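Predicted protein (Acinetobacter sp. RUH2624, PDB 4MEA) is a secreted Cif-family epoxide hydrolase of the alpha/beta hydrolase fold that hydrolyses epoxides and probably serves as a virulence factor. Local coordinates at residues Phe183-Phe188 against Lys194-Asp199. Residues are numbered along the deposited sequence; the frame is centred on the assembly and turned at random.
Sequences FGYFSF and KQIAND
Tyr-185 overlaps the side chains of Gln-195 and Ile-196, its hydroxyl meeting the amide of the first and ring atom CE2 the CD1 methyl of the second. Tyr-185 OH donates to Gln-195 OE1 at 2.8 Å; the donor lies in the carbonyl plane on a lone pair, at a C=O...O angle of 142°. OE1 in turn lies at the edge of the phenol ring, in its plane, and the ring and amide planes stand 53° apart. With CG anti to the backbone N (chi1 176°), the tyrosine bridges the distance between backbones whose nearest CA atoms, those of Phe-186 and Ile-196, are 10.3 Å apart. Ile-196 extends its CD1 methyl toward both rings, 4.2 Å from Tyr-185 CE2 and 4.3 Å from Phe-186 CE1, so one methyl serves both. The same hydroxyl is hydrogen-bonded to Gln-195 NE2 of the second subunit, whose own Tyr-185 stacks on this ring, which places the contact in the dimer interface. Ser-187 OG, within the type I turn Tyr-185 to Phe-188, donates to Phe-183 O (2.8 Å), linking the turn to preceding helical residues. Helices 181-185 and 191-198 thus meet through side chains, with Phe-203 of helix 200-211 touching Tyr-185, Phe-186 and Ile-196, and Phe-240 of helix 233-244 meeting Phe-186 and Ile-196.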
loop_
_atom_site.group_PDB
_atom_site.type_symbol
_atom_site.label_atom_id
_atom_site.label_comp_id
_atom_site.label_asym_id
_atom_site.label_seq_id
_atom_site.Cartn_x
_atom_site.Cartn_y
_atom_site.Cartn_z
ATOM N N PHE A 183 4.598 -2.006 3.115
ATOM C CA PHE A 183 5.013 -3.392 3.303
ATOM C C PHE A 183 4.203 -4.306 2.380
ATOM O O PHE A 183 4.703 -5.337 1.915
ATOM C CB PHE A 183 4.884 -3.845 4.767
ATOM C CG PHE A 183 5.813 -3.133 5.722
ATOM C CD1 PHE A 183 7.164 -3.446 5.767
ATOM C CD2 PHE A 183 5.327 -2.176 6.602
ATOM C CE1 PHE A 183 8.022 -2.803 6.657
ATOM C CE2 PHE A 183 6.179 -1.536 7.495
ATOM C CZ PHE A 183 7.534 -1.856 7.519
ATOM N N GLY A 184 2.958 -3.916 2.106
ATOM C CA GLY A 184 2.116 -4.659 1.180
ATOM C C GLY A 184 2.434 -4.371 -0.277
ATOM O O GLY A 184 2.629 -5.290 -1.078
ATOM N N TYR A 185 2.467 -3.092 -0.637
ATOM C CA TYR A 185 2.748 -2.705 -2.022
ATOM C C TYR A 185 4.090 -3.272 -2.497
ATOM O O TYR A 185 4.186 -3.810 -3.604
ATOM C CB TYR A 185 2.717 -1.178 -2.168
ATOM C CG TYR A 185 3.097 -0.645 -3.547
ATOM C CD1 TYR A 185 2.425 -1.066 -4.699
ATOM C CD2 TYR A 185 4.093 0.304 -3.685
ATOM C CE1 TYR A 185 2.758 -0.554 -5.954
ATOM C CE2 TYR A 185 4.436 0.821 -4.937
ATOM C CZ TYR A 185 3.772 0.383 -6.062
ATOM O OH TYR A 185 4.104 0.902 -7.295
ATOM N N PHE A 186 5.113 -3.187 -1.643
ATOM C CA PHE A 186 6.461 -3.628 -2.016
ATOM C C PHE A 186 6.597 -5.157 -2.120
ATOM O O PHE A 186 7.577 -5.655 -2.659
ATOM C CB PHE A 186 7.520 -3.070 -1.051
ATOM C CG PHE A 186 7.731 -1.572 -1.151
ATOM C CD1 PHE A 186 7.184 -0.838 -2.193
ATOM C CD2 PHE A 186 8.504 -0.902 -0.203
ATOM C CE1 PHE A 186 7.400 0.543 -2.285
ATOM C CE2 PHE A 186 8.712 0.486 -0.281
ATOM C CZ PHE A 186 8.163 1.197 -1.328
ATOM N N SER A 187 5.628 -5.905 -1.605
ATOM C CA SER A 187 5.680 -7.358 -1.723
ATOM C C SER A 187 4.562 -7.913 -2.604
ATOM O O SER A 187 4.318 -9.118 -2.618
ATOM C CB SER A 187 5.655 -8.017 -0.336
ATOM O OG SER A 187 4.502 -7.641 0.404
ATOM N N PHE A 188 3.906 -7.027 -3.355
ATOM C CA PHE A 188 2.761 -7.366 -4.205
ATOM C C PHE A 188 3.291 -7.745 -5.583
ATOM O O PHE A 188 3.452 -6.890 -6.442
ATOM C CB PHE A 188 1.835 -6.140 -4.283
ATOM C CG PHE A 188 0.484 -6.384 -4.932
ATOM C CD1 PHE A 188 -0.459 -7.201 -4.334
ATOM C CD2 PHE A 188 0.136 -5.719 -6.107
ATOM C CE1 PHE A 188 -1.709 -7.390 -4.911
ATOM C CE2 PHE A 188 -1.110 -5.896 -6.685
ATOM C CZ PHE A 188 -2.037 -6.738 -6.083
ATOM N N LYS A 194 8.101 -2.955 -11.339
ATOM C CA LYS A 194 7.755 -2.542 -12.699
ATOM C C LYS A 194 7.217 -1.107 -12.780
ATOM O O LYS A 194 7.611 -0.333 -13.666
ATOM C CB LYS A 194 6.757 -3.525 -13.319
ATOM C CG LYS A 194 7.369 -4.859 -13.770
ATOM C CD LYS A 194 6.304 -5.714 -14.445
ATOM C CE LYS A 194 6.883 -6.945 -15.108
ATOM N NZ LYS A 194 5.816 -7.685 -15.805
ATOM N N GLN A 195 6.319 -0.745 -11.865
ATOM C CA GLN A 195 5.728 0.590 -11.907
ATOM C C GLN A 195 6.765 1.664 -11.591
ATOM O O GLN A 195 6.823 2.703 -12.253
ATOM C CB GLN A 195 4.548 0.700 -10.946
ATOM C CG GLN A 195 3.318 -0.078 -11.406
ATOM C CD GLN A 195 2.108 0.199 -10.550
ATOM O OE1 GLN A 195 2.209 0.319 -9.333
ATOM N NE2 GLN A 195 0.956 0.315 -11.184
ATOM N N ILE A 196 7.573 1.411 -10.567
ATOM C CA ILE A 196 8.571 2.385 -10.143
ATOM C C ILE A 196 9.693 2.514 -11.177
ATOM O O ILE A 196 10.172 3.622 -11.436
ATOM C CB ILE A 196 9.094 2.082 -8.722
ATOM C CG1 ILE A 196 7.955 2.287 -7.709
ATOM C CG2 ILE A 196 10.261 2.998 -8.378
ATOM C CD1 ILE A 196 8.251 1.789 -6.289
ATOM N N ALA A 197 10.095 1.401 -11.793
ATOM C CA ALA A 197 11.131 1.467 -12.828
ATOM C C ALA A 197 10.715 2.376 -13.979
ATOM O O ALA A 197 11.566 2.976 -14.644
ATOM C CB ALA A 197 11.491 0.057 -13.360
ATOM N N ASN A 198 9.412 2.477 -14.229
ATOM C CA ASN A 198 8.937 3.349 -15.303
ATOM C C ASN A 198 9.211 4.829 -15.041
ATOM O O ASN A 198 9.438 5.606 -15.974
ATOM C CB ASN A 198 7.448 3.126 -15.603
ATOM C CG ASN A 198 6.915 4.105 -16.643
ATOM O OD1 ASN A 198 6.340 5.148 -16.306
ATOM N ND2 ASN A 198 7.119 3.779 -17.917
ATOM N N ASP A 199 9.176 5.226 -13.774
ATOM C CA ASP A 199 9.456 6.619 -13.416
ATOM C C ASP A 199 9.915 6.687 -11.965
ATOM O O ASP A 199 9.131 7.015 -11.080
ATOM C CB ASP A 199 8.210 7.486 -13.623
ATOM C CG ASP A 199 8.521 8.977 -13.620
ATOM O OD1 ASP A 199 9.598 9.370 -13.128
ATOM O OD2 ASP A 199 7.671 9.759 -14.100
#